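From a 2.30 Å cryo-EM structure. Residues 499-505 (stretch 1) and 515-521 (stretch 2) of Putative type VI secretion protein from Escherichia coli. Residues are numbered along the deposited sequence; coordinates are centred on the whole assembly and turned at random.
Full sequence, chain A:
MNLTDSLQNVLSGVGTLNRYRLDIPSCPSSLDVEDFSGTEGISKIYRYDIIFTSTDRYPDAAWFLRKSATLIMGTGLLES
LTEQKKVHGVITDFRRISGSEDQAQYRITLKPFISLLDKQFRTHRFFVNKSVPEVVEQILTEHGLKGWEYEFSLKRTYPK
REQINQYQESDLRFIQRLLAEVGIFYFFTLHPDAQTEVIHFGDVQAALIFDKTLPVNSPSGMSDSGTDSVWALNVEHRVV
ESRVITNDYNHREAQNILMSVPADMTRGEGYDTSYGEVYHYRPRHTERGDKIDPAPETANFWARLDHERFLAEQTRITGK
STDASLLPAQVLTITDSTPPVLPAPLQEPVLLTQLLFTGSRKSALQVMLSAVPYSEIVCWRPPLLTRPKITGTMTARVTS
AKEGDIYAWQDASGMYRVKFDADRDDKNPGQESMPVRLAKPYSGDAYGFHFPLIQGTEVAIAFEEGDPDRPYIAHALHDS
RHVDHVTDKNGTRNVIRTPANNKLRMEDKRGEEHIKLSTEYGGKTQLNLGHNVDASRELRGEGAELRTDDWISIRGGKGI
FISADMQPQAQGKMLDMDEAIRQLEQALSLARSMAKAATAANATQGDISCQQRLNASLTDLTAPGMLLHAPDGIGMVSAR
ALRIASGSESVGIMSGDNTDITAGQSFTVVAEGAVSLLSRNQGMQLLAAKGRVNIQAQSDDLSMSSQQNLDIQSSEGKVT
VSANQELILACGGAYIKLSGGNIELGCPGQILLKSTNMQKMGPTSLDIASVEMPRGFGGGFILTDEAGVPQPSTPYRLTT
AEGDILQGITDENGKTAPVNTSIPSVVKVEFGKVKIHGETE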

# COMPACT_ATOMS: atom_id res chain seq x y z
N PRO A 499 -36.30 16.72 27.89
CA PRO A 499 -37.16 15.55 28.12
C PRO A 499 -36.86 14.38 27.19
O PRO A 499 -37.09 13.23 27.58
N ALA A 500 -36.35 14.63 25.99
CA ALA A 500 -35.98 13.57 25.08
C ALA A 500 -34.60 12.99 25.38
O ALA A 500 -34.11 12.18 24.59
N ASN A 501 -33.99 13.40 26.49
CA ASN A 501 -32.67 12.96 26.91
C ASN A 501 -31.55 13.44 25.98
O ASN A 501 -30.50 12.80 25.90
N ASN A 502 -31.76 14.53 25.26
CA ASN A 502 -30.63 15.31 24.77
C ASN A 502 -29.97 15.97 25.96
O ASN A 502 -30.62 16.72 26.69
N LYS A 503 -28.70 15.68 26.18
CA LYS A 503 -28.05 16.20 27.36
C LYS A 503 -26.70 16.80 27.00
O LYS A 503 -26.01 16.35 26.09
N LEU A 504 -26.37 17.86 27.72
CA LEU A 504 -25.02 18.38 27.82
C LEU A 504 -24.65 18.27 29.29
O LEU A 504 -25.13 19.05 30.11
N ARG A 505 -23.84 17.28 29.62
CA ARG A 505 -23.44 17.03 31.00
C ARG A 505 -22.00 17.46 31.20
O ARG A 505 -21.13 17.12 30.40
N ILE A 515 -17.11 16.14 29.85
CA ILE A 515 -18.23 16.76 29.18
C ILE A 515 -18.86 15.70 28.30
O ILE A 515 -18.16 15.02 27.54
N LYS A 516 -20.17 15.55 28.40
CA LYS A 516 -20.91 14.61 27.58
C LYS A 516 -21.98 15.37 26.82
O LYS A 516 -22.83 16.03 27.43
N LEU A 517 -21.93 15.30 25.51
CA LEU A 517 -22.96 15.82 24.63
C LEU A 517 -23.59 14.63 23.94
O LEU A 517 -22.96 13.98 23.10
N SER A 518 -24.83 14.31 24.31
CA SER A 518 -25.39 13.03 23.93
C SER A 518 -26.83 13.18 23.47
O SER A 518 -27.63 13.87 24.12
N THR A 519 -27.16 12.54 22.36
CA THR A 519 -28.52 12.38 21.91
C THR A 519 -28.86 10.90 21.86
O THR A 519 -27.98 10.05 21.67
N GLU A 520 -30.14 10.59 22.04
CA GLU A 520 -30.58 9.20 22.00
C GLU A 520 -30.70 8.65 20.60
O GLU A 520 -30.87 7.44 20.44
N TYR A 521 -30.62 9.49 19.58
CA TYR A 521 -30.78 9.03 18.22
C TYR A 521 -29.53 8.29 17.75
O TYR A 521 -28.41 8.65 18.11

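The two stretches pair as antiparallel strands, so their side chains meet mostly side by side on the two faces of a sheet. The contact is richest on the face shared by Lys 503, Arg 505, Lys 516 and Ser 518. Lys 516, the most extensively covered residue, sits across from Arg 505, and the backbones of this pair are tied by Arg 505 N to Lys 516 O and Lys 516 N to Arg 505 O, both 2.7 Å. Both side chains leave the backbone with chi1 and chi2 in t, which carries them out along the same face. The aliphatic part of Lys 516 lies over one face of the Arg 505 guanidinium, its CD 3.6 Å from Arg 505 NH1. A long methylene chain suits this place because it can cover the flat guanidinium while its charge stays at the tip. The cost is like charges: Lys 516 NZ is 4.0 Å from Arg 505 NH2.

Lys 503 flanks the same lysine. Its p, t, p, t rotamer brings CD to 4.2 Å from Lys 516 CD, and its CG lies 3.9 Å from Ser 518 CB. Small serine leaves the lysine stem room, and its hydroxyl, with chi1 in t, is hydrogen-bonded elsewhere in the structure.

On the other face, Leu 504, Leu 517 and Ile 515 make an apolar patch. Leu 504 and Leu 517, both t, p, form a non-hydrogen-bonded pair, with Leu 504 CB 3.8 Å from Leu 517 CD1. Leu 504 CD1 also reaches Ile 515 CG2 at 3.7 Å; branched aliphatic side chains fill such a buried surface without leaving polar groups unpaired.

Beyond the paired strands, Glu 520 points toward stretch 1. With chi1 and chi2 m, it places OE2 3.0 Å from Asn 501 ND2, accepting a hydrogen bond from that amide.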

# COMPACT_ATOMS: atom_id res chain seq x y z
CB PRO A 499 -38.56 16.11 27.89
CG PRO A 499 -38.44 17.54 28.21
CD PRO A 499 -37.08 17.95 27.76
CB ALA A 500 -36.01 14.07 23.63
CB ASN A 501 -32.60 11.44 27.07
CG ASN A 501 -31.62 11.01 28.15
OD1 ASN A 501 -31.47 11.69 29.16
ND2 ASN A 501 -30.94 9.90 27.92
CB ASN A 502 -31.07 16.37 23.76
CG ASN A 502 -31.63 15.78 22.51
OD1 ASN A 502 -32.57 16.31 21.93
ND2 ASN A 502 -31.07 14.67 22.07
CB LYS A 503 -27.87 15.11 28.43
CG LYS A 503 -27.13 13.90 27.95
CD LYS A 503 -26.89 12.93 29.09
CE LYS A 503 -28.19 12.54 29.76
NZ LYS A 503 -27.94 11.62 30.90
CB LEU A 504 -24.91 19.80 27.30
CG LEU A 504 -23.62 20.52 27.66
CD1 LEU A 504 -22.41 19.76 27.16
CD2 LEU A 504 -23.62 21.93 27.12
CB ARG A 505 -23.61 15.55 31.35
CG ARG A 505 -23.34 15.23 32.80
CD ARG A 505 -23.67 13.79 33.11
NE ARG A 505 -22.61 12.88 32.69
CZ ARG A 505 -22.82 11.65 32.24
NH1 ARG A 505 -21.80 10.89 31.89
NH2 ARG A 505 -24.06 11.18 32.15
CB ILE A 515 -17.81 17.98 28.36
CG1 ILE A 515 -17.24 19.06 29.28
CG2 ILE A 515 -18.97 18.51 27.54
CD1 ILE A 515 -16.66 20.22 28.56
CB LYS A 516 -21.51 13.49 28.42
CG LYS A 516 -22.33 12.52 27.62
CD LYS A 516 -23.02 11.52 28.51
CE LYS A 516 -22.66 10.11 28.11
NZ LYS A 516 -23.59 9.12 28.72
CB LEU A 517 -22.36 16.79 23.62
CG LEU A 517 -23.31 17.72 22.87
CD1 LEU A 517 -24.13 18.54 23.84
CD2 LEU A 517 -22.50 18.60 21.95
CB SER A 518 -25.32 12.03 25.09
OG SER A 518 -26.04 10.86 24.80
CB THR A 519 -28.74 13.04 20.53
OG1 THR A 519 -30.10 12.89 20.13
CG2 THR A 519 -27.85 12.41 19.47
CB GLU A 520 -31.94 9.06 22.70
CG GLU A 520 -31.86 9.11 24.20
CD GLU A 520 -31.14 7.91 24.77
OE1 GLU A 520 -31.45 6.78 24.37
OE2 GLU A 520 -30.24 8.11 25.61
CB TYR A 521 -31.08 10.20 17.30
CG TYR A 521 -31.48 9.78 15.92
CD1 TYR A 521 -30.54 9.56 14.94
CD2 TYR A 521 -32.82 9.60 15.60
CE1 TYR A 521 -30.90 9.16 13.69
CE2 TYR A 521 -33.19 9.20 14.34
CZ TYR A 521 -32.23 8.99 13.39
OH TYR A 521 -32.60 8.59 12.13